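Local coordinates for protein purine nucleosidase, (IunH-1) (Sulfolobus solfataricus, PDB 3T8J) that is a nucleosidase of the nucleoside hydrolase family and carries a bound sodium ion, at residues I182-V195 and N288-M301. Numbering follows the deposited sequence.
Sequences ITMIPWDVIINYPV and NAEIVYEINKKSFM
The Tyr193 ring lies across Ile295, whose CG1 sits 3.5 Å from the ring centroid and only 2° off the ring normal, a CH-pi contact centred on that face. Asn192 CB covers the opposite face, nearer its rim, while Lys297 CB approaches the ring obliquely. Ile295 reaches the ring with CG1 wedged between its own backbone N and carbonyl carbon (chi1 77°). At the end of the ring, Tyr193 OH accepts a nearly straight bond from Ile295 N (3.2 Å), and a water joins the same hydroxyl to Asn192 ND2 and Tyr293 O. Farther along, the fully extended Lys297 side chain carries NZ to Pro194 O at 2.7 Å, the donor tilted somewhat from the carbonyl plane; Glu199 gives this ammonium a salt bridge as well.

Earlier in both segments, strands 182-185 and 289-295 run side by side and parallel within the mixed central sheet of this nucleoside hydrolase fold. On its other side 289-295 pairs antiparallel with 251-261, so the junction marks the change from the parallel to the antiparallel part of the sheet. Register is fixed by Glu290 N to Ile182 O, Met184 N to Glu290 O (2.8 Å) and Val292 N to Met184 O, all close to straight at the hydrogen.

Thr183 and Glu290 project side by side from one face: OG1, anti to the carbonyl carbon (chi1 -69°), donates to OE1 at 2.8 Å, on the anti side and somewhat out of the carboxylate plane. Arg254 forms a salt bridge to that same OE1, which probably favours the ionised carboxylate. The other face carries Met184 and Ile291. Just beyond, Pro186 CG packs on Ile291 CG2 (3.8 Å), and Val189 CG2 approaches Val292 O at 3.5 Å, a buried carbonyl with no polar partner in the model.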
ATOM      1  N   ILE A 182      28.072   0.228  -3.413  1.00 21.85           N
ATOM      2  CA  ILE A 182      27.416  -1.010  -3.868  1.00 21.28           C
ATOM      3  C   ILE A 182      27.611  -1.218  -5.352  1.00 22.34           C
ATOM      4  O   ILE A 182      27.344  -0.298  -6.150  1.00 23.22           O
ATOM      5  CB  ILE A 182      25.898  -0.951  -3.598  1.00 20.18           C
ATOM      6  CG1 ILE A 182      25.605  -0.980  -2.100  1.00 20.90           C
ATOM      7  CG2 ILE A 182      25.160  -2.113  -4.319  1.00 20.18           C
ATOM      8  CD1 ILE A 182      24.140  -0.642  -1.745  1.00 22.43           C
ATOM      9  N   THR A 183      28.034  -2.433  -5.729  1.00 22.20           N
ATOM     10  CA  THR A 183      27.943  -2.918  -7.095  1.00 23.11           C
ATOM     11  C   THR A 183      27.002  -4.133  -7.043  1.00 22.35           C
ATOM     12  O   THR A 183      27.208  -5.018  -6.236  1.00 22.85           O
ATOM     13  CB  THR A 183      29.320  -3.270  -7.708  1.00 24.34           C
ATOM     14  OG1 THR A 183      30.070  -2.050  -7.898  1.00 26.97           O
ATOM     15  CG2 THR A 183      29.143  -3.961  -9.053  1.00 26.03           C
ATOM     16  N   MET A 184      25.969  -4.098  -7.882  1.00 22.54           N
ATOM     17  CA  MET A 184      24.840  -5.051  -7.840  1.00 22.61           C
ATOM     18  C   MET A 184      24.799  -5.867  -9.131  1.00 23.15           C
ATOM     19  O   MET A 184      24.853  -5.325 -10.230  1.00 23.08           O
ATOM     20  CB  MET A 184      23.550  -4.233  -7.684  1.00 24.08           C
ATOM     21  CG  MET A 184      22.306  -4.924  -7.760  1.00 28.19           C
ATOM     22  SD  MET A 184      21.049  -3.577  -7.775  1.00 35.05           S
ATOM     23  CE  MET A 184      20.099  -4.464  -6.720  1.00 31.02           C
ATOM     24  N   ILE A 185      24.661  -7.187  -8.976  1.00 22.30           N
ATOM     25  CA  ILE A 185      24.551  -8.138 -10.069  1.00 23.74           C
ATOM     26  C   ILE A 185      23.126  -8.731 -10.028  1.00 22.82           C
ATOM     27  O   ILE A 185      22.811  -9.516  -9.131  1.00 22.05           O
ATOM     28  CB  ILE A 185      25.608  -9.272  -9.929  1.00 24.17           C
ATOM     29  CG1 ILE A 185      27.058  -8.796 -10.215  1.00 25.53           C
ATOM     30  CG2 ILE A 185      25.361 -10.399 -10.933  1.00 26.99           C
ATOM     31  CD1 ILE A 185      27.613  -7.666  -9.325  1.00 27.41           C
ATOM     32  N   PRO A 186      22.267  -8.381 -10.999  1.00 22.07           N
ATOM     33  CA  PRO A 186      20.864  -8.851 -10.977  1.00 20.98           C
ATOM     34  C   PRO A 186      20.647 -10.264 -11.528  1.00 21.38           C
ATOM     35  O   PRO A 186      21.372 -10.707 -12.425  1.00 21.64           O
ATOM     36  CB  PRO A 186      20.127  -7.835 -11.874  1.00 22.24           C
ATOM     37  CG  PRO A 186      21.116  -6.775 -12.187  1.00 24.50           C
ATOM     38  CD  PRO A 186      22.459  -7.335 -12.025  1.00 23.28           C
ATOM     39  N   TRP A 187      19.609 -10.918 -11.015  1.00 21.52           N
ATOM     40  CA  TRP A 187      19.181 -12.212 -11.519  1.00 21.84           C
ATOM     41  C   TRP A 187      18.920 -12.207 -13.020  1.00 22.81           C
ATOM     42  O   TRP A 187      19.316 -13.153 -13.731  1.00 23.06           O
ATOM     43  CB  TRP A 187      17.895 -12.620 -10.810  1.00 21.09           C
ATOM     44  CG  TRP A 187      17.280 -13.911 -11.343  1.00 22.74           C
ATOM     45  CD1 TRP A 187      16.188 -14.035 -12.163  1.00 23.47           C
ATOM     46  CD2 TRP A 187      17.754 -15.226 -11.096  1.00 25.57           C
ATOM     47  NE1 TRP A 187      15.957 -15.370 -12.450  1.00 26.47           N
ATOM     48  CE2 TRP A 187      16.901 -16.116 -11.794  1.00 25.05           C
ATOM     49  CE3 TRP A 187      18.803 -15.751 -10.334  1.00 26.38           C
ATOM     50  CZ2 TRP A 187      17.075 -17.511 -11.754  1.00 27.24           C
ATOM     51  CZ3 TRP A 187      18.967 -17.139 -10.307  1.00 27.27           C
ATOM     52  CH2 TRP A 187      18.103 -17.986 -10.999  1.00 27.55           C
ATOM     53  N   ASP A 188      18.226 -11.183 -13.516  1.00 23.06           N
ATOM     54  CA  ASP A 188      17.818 -11.167 -14.918  1.00 24.57           C
ATOM     55  C   ASP A 188      18.904 -10.700 -15.884  1.00 25.47           C
ATOM     56  O   ASP A 188      18.660 -10.569 -17.092  1.00 27.97           O
ATOM     57  CB  ASP A 188      16.459 -10.488 -15.134  1.00 25.00           C
ATOM     58  CG  ASP A 188      16.338  -9.126 -14.495  1.00 25.25           C
ATOM     59  OD1 ASP A 188      17.349  -8.569 -13.974  1.00 24.77           O
ATOM     60  OD2 ASP A 188      15.181  -8.595 -14.532  1.00 24.88           O
ATOM     61  N   VAL A 189      20.111 -10.510 -15.339  1.00 25.65           N
ATOM     62  CA  VAL A 189      21.331 -10.410 -16.118  1.00 26.74           C
ATOM     63  C   VAL A 189      22.044 -11.780 -16.120  1.00 27.29           C
ATOM     64  O   VAL A 189      22.391 -12.301 -17.180  1.00 28.59           O
ATOM     65  CB  VAL A 189      22.236  -9.283 -15.564  1.00 26.55           C
ATOM     66  CG1 VAL A 189      23.660  -9.371 -16.144  1.00 28.79           C
ATOM     67  CG2 VAL A 189      21.582  -7.925 -15.823  1.00 27.79           C
ATOM     68  N   ILE A 190      22.245 -12.369 -14.950  1.00 25.82           N
ATOM     69  CA  ILE A 190      23.036 -13.608 -14.878  1.00 26.80           C
ATOM     70  C   ILE A 190      22.362 -14.784 -15.613  1.00 27.53           C
ATOM     71  O   ILE A 190      23.084 -15.654 -16.101  1.00 27.65           O
ATOM     72  CB  ILE A 190      23.455 -14.005 -13.433  1.00 27.15           C
ATOM     73  CG1 ILE A 190      22.262 -14.396 -12.594  1.00 26.56           C
ATOM     74  CG2 ILE A 190      24.258 -12.897 -12.769  1.00 28.47           C
ATOM     75  CD1 ILE A 190      22.010 -15.926 -12.639  1.00 27.96           C
ATOM     76  N   ILE A 191      21.026 -14.783 -15.747  1.00 27.28           N
ATOM     77  CA  ILE A 191      20.345 -15.881 -16.465  1.00 28.47           C
ATOM     78  C   ILE A 191      20.639 -15.902 -17.958  1.00 29.73           C
ATOM     79  O   ILE A 191      20.330 -16.881 -18.627  1.00 31.35           O
ATOM     80  CB  ILE A 191      18.793 -15.926 -16.244  1.00 27.20           C
ATOM     81  CG1 ILE A 191      18.113 -14.647 -16.747  1.00 28.70           C
ATOM     82  CG2 ILE A 191      18.486 -16.227 -14.774  1.00 28.16           C
ATOM     83  CD1 ILE A 191      16.582 -14.631 -16.533  1.00 30.57           C
ATOM     84  N   ASN A 192      21.245 -14.837 -18.489  1.00 29.39           N
ATOM     85  CA  ASN A 192      21.711 -14.837 -19.884  1.00 32.10           C
ATOM     86  C   ASN A 192      22.985 -15.662 -20.125  1.00 32.40           C
ATOM     87  O   ASN A 192      23.399 -15.834 -21.276  1.00 35.36           O
ATOM     88  CB  ASN A 192      21.962 -13.392 -20.355  1.00 32.42           C
ATOM     89  CG  ASN A 192      20.708 -12.535 -20.326  1.00 34.28           C
ATOM     90  OD1 ASN A 192      19.594 -13.031 -20.509  1.00 36.99           O
ATOM     91  ND2 ASN A 192      20.890 -11.230 -20.118  1.00 36.75           N
ATOM     92  N   TYR A 193      23.594 -16.174 -19.051  1.00 31.81           N
ATOM     93  CA  TYR A 193      24.900 -16.830 -19.098  1.00 32.49           C
ATOM     94  C   TYR A 193      24.892 -18.185 -18.384  1.00 32.19           C
ATOM     95  O   TYR A 193      25.734 -18.426 -17.515  1.00 32.91           O
ATOM     96  CB  TYR A 193      25.952 -15.908 -18.474  1.00 32.17           C
ATOM     97  CG  TYR A 193      25.951 -14.515 -19.064  1.00 33.06           C
ATOM     98  CD1 TYR A 193      26.560 -14.254 -20.300  1.00 36.27           C
ATOM     99  CD2 TYR A 193      25.333 -13.457 -18.411  1.00 31.70           C
ATOM    100  CE1 TYR A 193      26.563 -12.972 -20.854  1.00 34.46           C
ATOM    101  CE2 TYR A 193      25.331 -12.159 -18.972  1.00 32.06           C
ATOM    102  CZ  TYR A 193      25.937 -11.939 -20.193  1.00 34.48           C
ATOM    103  OH  TYR A 193      25.956 -10.671 -20.747  1.00 35.56           O
ATOM    104  N   PRO A 194      23.947 -19.081 -18.750  1.00 32.81           N
ATOM    105  CA  PRO A 194      23.919 -20.397 -18.113  1.00 32.99           C
ATOM    106  C   PRO A 194      25.076 -21.284 -18.542  1.00 34.38           C
ATOM    107  O   PRO A 194      25.659 -21.072 -19.610  1.00 35.63           O
ATOM    108  CB  PRO A 194      22.617 -20.995 -18.619  1.00 33.35           C
ATOM    109  CG  PRO A 194      22.480 -20.426 -19.991  1.00 35.06           C
ATOM    110  CD  PRO A 194      22.971 -18.983 -19.843  1.00 34.23           C
ATOM    111  N   VAL A 195      25.360 -22.286 -17.717  1.00 34.07           N
ATOM    112  CA  VAL A 195      26.245 -23.383 -18.068  1.00 35.80           C
ATOM    113  C   VAL A 195      25.506 -24.337 -19.030  1.00 37.74           C
ATOM    114  O   VAL A 195      24.544 -25.019 -18.642  1.00 38.07           O
ATOM    115  CB  VAL A 195      26.699 -24.141 -16.812  1.00 34.81           C
ATOM    116  CG1 VAL A 195      27.571 -25.368 -17.204  1.00 36.66           C
ATOM    117  CG2 VAL A 195      27.432 -23.173 -15.838  1.00 34.66           C
ATOM    118  N   ASN A 288      22.522   5.308  -6.306  1.00 23.97           N
ATOM    119  CA  ASN A 288      22.921   4.592  -5.096  1.00 24.41           C
ATOM    120  C   ASN A 288      23.524   3.208  -5.372  1.00 24.46           C
ATOM    121  O   ASN A 288      23.913   2.513  -4.427  1.00 25.35           O
ATOM    122  CB  ASN A 288      21.762   4.499  -4.078  1.00 24.07           C
ATOM    123  CG  ASN A 288      20.584   3.743  -4.603  1.00 23.21           C
ATOM    124  OD1 ASN A 288      20.556   3.425  -5.771  1.00 22.25           O
ATOM    125  ND2 ASN A 288      19.587   3.455  -3.736  1.00 25.20           N
ATOM    126  N   ALA A 289      23.665   2.814  -6.626  1.00 23.92           N
ATOM    127  CA  ALA A 289      24.238   1.500  -6.950  1.00 23.80           C
ATOM    128  C   ALA A 289      24.784   1.466  -8.346  1.00 24.72           C
ATOM    129  O   ALA A 289      24.211   2.064  -9.254  1.00 26.81           O
ATOM    130  CB  ALA A 289      23.196   0.387  -6.780  1.00 22.76           C
ATOM    131  N   GLU A 290      25.897   0.766  -8.521  1.00 23.72           N
ATOM    132  CA  GLU A 290      26.434   0.482  -9.830  1.00 24.80           C
ATOM    133  C   GLU A 290      25.904  -0.878 -10.217  1.00 24.46           C
ATOM    134  O   GLU A 290      26.172  -1.851  -9.512  1.00 24.95           O
ATOM    135  CB  GLU A 290      27.941   0.457  -9.807  1.00 26.74           C
ATOM    136  CG  GLU A 290      28.567   0.224 -11.135  1.00 30.14           C
ATOM    137  CD  GLU A 290      30.083   0.208 -11.024  1.00 36.23           C
ATOM    138  OE1 GLU A 290      30.619  -0.662 -10.276  1.00 36.56           O
ATOM    139  OE2 GLU A 290      30.707   1.056 -11.678  1.00 38.56           O
ATOM    140  N   ILE A 291      25.183  -0.940 -11.315  1.00 23.34           N
ATOM    141  CA  ILE A 291      24.524  -2.182 -11.731  1.00 22.62           C
ATOM    142  C   ILE A 291      25.274  -2.799 -12.914  1.00 23.77           C
ATOM    143  O   ILE A 291      25.600  -2.120 -13.883  1.00 24.97           O
ATOM    144  CB  ILE A 291      23.044  -1.923 -12.117  1.00 22.45           C
ATOM    145  CG1 ILE A 291      22.318  -1.186 -10.984  1.00 23.13           C
ATOM    146  CG2 ILE A 291      22.364  -3.236 -12.564  1.00 22.82           C
ATOM    147  CD1 ILE A 291      20.800  -0.882 -11.278  1.00 25.76           C
ATOM    148  N   VAL A 292      25.543  -4.110 -12.837  1.00 23.16           N
ATOM    149  CA  VAL A 292      26.172  -4.845 -13.931  1.00 25.00           C
ATOM    150  C   VAL A 292      25.092  -5.348 -14.885  1.00 25.81           C
ATOM    151  O   VAL A 292      24.166  -6.051 -14.467  1.00 25.23           O
ATOM    152  CB  VAL A 292      27.003  -6.031 -13.397  1.00 24.71           C
ATOM    153  CG1 VAL A 292      27.531  -6.906 -14.546  1.00 26.31           C
ATOM    154  CG2 VAL A 292      28.148  -5.505 -12.501  1.00 26.11           C
ATOM    155  N   TYR A 293      25.195  -4.974 -16.159  1.00 26.93           N
ATOM    156  CA  TYR A 293      24.200  -5.341 -17.168  1.00 28.03           C
ATOM    157  C   TYR A 293      24.688  -6.403 -18.157  1.00 29.85           C
ATOM    158  O   TYR A 293      23.863  -7.035 -18.816  1.00 31.28           O
ATOM    159  CB  TYR A 293      23.715  -4.084 -17.925  1.00 28.57           C
ATOM    160  CG  TYR A 293      22.676  -3.275 -17.165  1.00 28.33           C
ATOM    161  CD1 TYR A 293      23.020  -2.209 -16.326  1.00 30.07           C
ATOM    162  CD2 TYR A 293      21.327  -3.594 -17.263  1.00 28.08           C
ATOM    163  CE1 TYR A 293      22.025  -1.482 -15.639  1.00 29.32           C
ATOM    164  CE2 TYR A 293      20.341  -2.873 -16.578  1.00 28.15           C
ATOM    165  CZ  TYR A 293      20.702  -1.828 -15.749  1.00 30.16           C
ATOM    166  OH  TYR A 293      19.692  -1.137 -15.072  1.00 32.03           O
ATOM    167  N   GLU A 294      26.005  -6.597 -18.277  1.00 30.26           N
ATOM    168  CA  GLU A 294      26.592  -7.601 -19.176  1.00 32.15           C
ATOM    169  C   GLU A 294      27.917  -8.136 -18.603  1.00 32.37           C
ATOM    170  O   GLU A 294      28.611  -7.418 -17.859  1.00 31.31           O
ATOM    171  CB  GLU A 294      26.852  -7.003 -20.580  1.00 34.93           C
ATOM    172  CG  GLU A 294      25.629  -6.422 -21.315  1.00 37.96           C
ATOM    173  CD  GLU A 294      25.982  -5.793 -22.668  1.00 45.69           C
ATOM    174  OE1 GLU A 294      26.954  -6.236 -23.327  1.00 49.43           O
ATOM    175  OE2 GLU A 294      25.273  -4.843 -23.065  1.00 48.75           O
ATOM    176  N   ILE A 295      28.248  -9.384 -18.949  1.00 32.63           N
ATOM    177  CA  ILE A 295      29.528 -10.010 -18.594  1.00 33.73           C
ATOM    178  C   ILE A 295      30.170 -10.661 -19.832  1.00 35.83           C
ATOM    179  O   ILE A 295      29.523 -10.847 -20.864  1.00 36.07           O
ATOM    180  CB  ILE A 295      29.421 -11.070 -17.444  1.00 32.34           C
ATOM    181  CG1 ILE A 295      28.849 -12.399 -17.937  1.00 33.51           C
ATOM    182  CG2 ILE A 295      28.579 -10.541 -16.264  1.00 31.82           C
ATOM    183  CD1 ILE A 295      29.072 -13.532 -16.993  1.00 32.00           C
ATOM    184  N   ASN A 296      31.455 -10.963 -19.693  1.00 36.97           N
ATOM    185  CA  ASN A 296      32.201 -11.784 -20.643  1.00 39.55           C
ATOM    186  C   ASN A 296      32.109 -13.240 -20.191  1.00 38.94           C
ATOM    187  O   ASN A 296      32.770 -13.639 -19.227  1.00 38.12           O
ATOM    188  CB  ASN A 296      33.663 -11.306 -20.698  1.00 41.19           C
ATOM    189  CG  ASN A 296      34.480 -12.023 -21.769  1.00 45.40           C
ATOM    190  OD1 ASN A 296      34.359 -13.233 -21.964  1.00 45.40           O
ATOM    191  ND2 ASN A 296      35.325 -11.270 -22.467  1.00 50.95           N
ATOM    192  N   LYS A 297      31.269 -14.031 -20.870  1.00 39.09           N
ATOM    193  CA  LYS A 297      31.026 -15.418 -20.467  1.00 38.38           C
ATOM    194  C   LYS A 297      32.299 -16.257 -20.508  1.00 39.66           C
ATOM    195  O   LYS A 297      32.528 -17.080 -19.611  1.00 38.26           O
ATOM    196  CB  LYS A 297      29.964 -16.104 -21.328  1.00 41.43           C
ATOM    197  CG  LYS A 297      29.423 -17.354 -20.619  1.00 42.73           C
ATOM    198  CD  LYS A 297      28.681 -18.335 -21.473  1.00 50.41           C
ATOM    199  CE  LYS A 297      28.400 -19.564 -20.600  1.00 49.68           C
ATOM    200  NZ  LYS A 297      27.722 -20.638 -21.307  1.00 56.71           N
ATOM    201  N   LYS A 298      33.103 -16.058 -21.545  1.00 44.67           N
ATOM    202  CA  LYS A 298      34.323 -16.833 -21.726  1.00 48.35           C
ATOM    203  C   LYS A 298      35.262 -16.621 -20.547  1.00 46.51           C
ATOM    204  O   LYS A 298      35.787 -17.585 -19.985  1.00 46.44           O
ATOM    205  CB  LYS A 298      35.017 -16.447 -23.034  1.00 55.92           C
ATOM    206  CG  LYS A 298      36.337 -17.163 -23.270  1.00 63.30           C
ATOM    207  CD  LYS A 298      36.847 -16.910 -24.676  1.00 74.93           C
ATOM    208  CE  LYS A 298      38.230 -17.514 -24.895  1.00 84.19           C
ATOM    209  NZ  LYS A 298      38.772 -17.207 -26.248  1.00 97.17           N
ATOM    210  N   SER A 299      35.443 -15.362 -20.154  1.00 45.93           N
ATOM    211  CA  SER A 299      36.309 -15.037 -19.020  1.00 45.81           C
ATOM    212  C   SER A 299      35.789 -15.649 -17.720  1.00 40.67           C
ATOM    213  O   SER A 299      36.578 -16.151 -16.922  1.00 40.03           O
ATOM    214  CB  SER A 299      36.466 -13.518 -18.865  1.00 48.13           C
ATOM    215  OG  SER A 299      37.151 -12.965 -19.969  1.00 57.22           O
ATOM    216  N   PHE A 300      34.471 -15.610 -17.518  1.00 37.14           N
ATOM    217  CA  PHE A 300      33.884 -16.190 -16.324  1.00 34.34           C
ATOM    218  C   PHE A 300      34.129 -17.696 -16.266  1.00 34.19           C
ATOM    219  O   PHE A 300      34.588 -18.222 -15.255  1.00 34.14           O
ATOM    220  CB  PHE A 300      32.381 -15.899 -16.239  1.00 33.05           C
ATOM    221  CG  PHE A 300      31.692 -16.706 -15.188  1.00 31.16           C
ATOM    222  CD1 PHE A 300      32.025 -16.561 -13.853  1.00 28.68           C
ATOM    223  CD2 PHE A 300      30.748 -17.649 -15.530  1.00 31.01           C
ATOM    224  CE1 PHE A 300      31.419 -17.326 -12.876  1.00 29.48           C
ATOM    225  CE2 PHE A 300      30.140 -18.430 -14.563  1.00 30.69           C
ATOM    226  CZ  PHE A 300      30.479 -18.276 -13.228  1.00 29.91           C
ATOM    227  N   MET A 301      33.856 -18.394 -17.362  1.00 36.56           N
ATOM    228  CA  MET A 301      34.022 -19.849 -17.371  1.00 37.49           C
ATOM    229  C   MET A 301      35.480 -20.269 -17.232  1.00 40.19           C
ATOM    230  O   MET A 301      35.775 -21.328 -16.697  1.00 40.54           O
ATOM    231  CB  MET A 301      33.380 -20.469 -18.611  1.00 40.74           C
ATOM    232  CG  MET A 301      31.858 -20.419 -18.595  1.00 40.14           C
ATOM    233  SD  MET A 301      31.092 -21.255 -17.183  1.00 39.18           S
ATOM    234  CE  MET A 301      31.410 -22.984 -17.560  1.00 43.36           C
TER
HETATM  235  O   HOH W   1      26.961   2.853  -4.413  1.00 23.66           O
HETATM  236  O   HOH W   2      23.372  -9.489 -20.244  1.00 25.52           O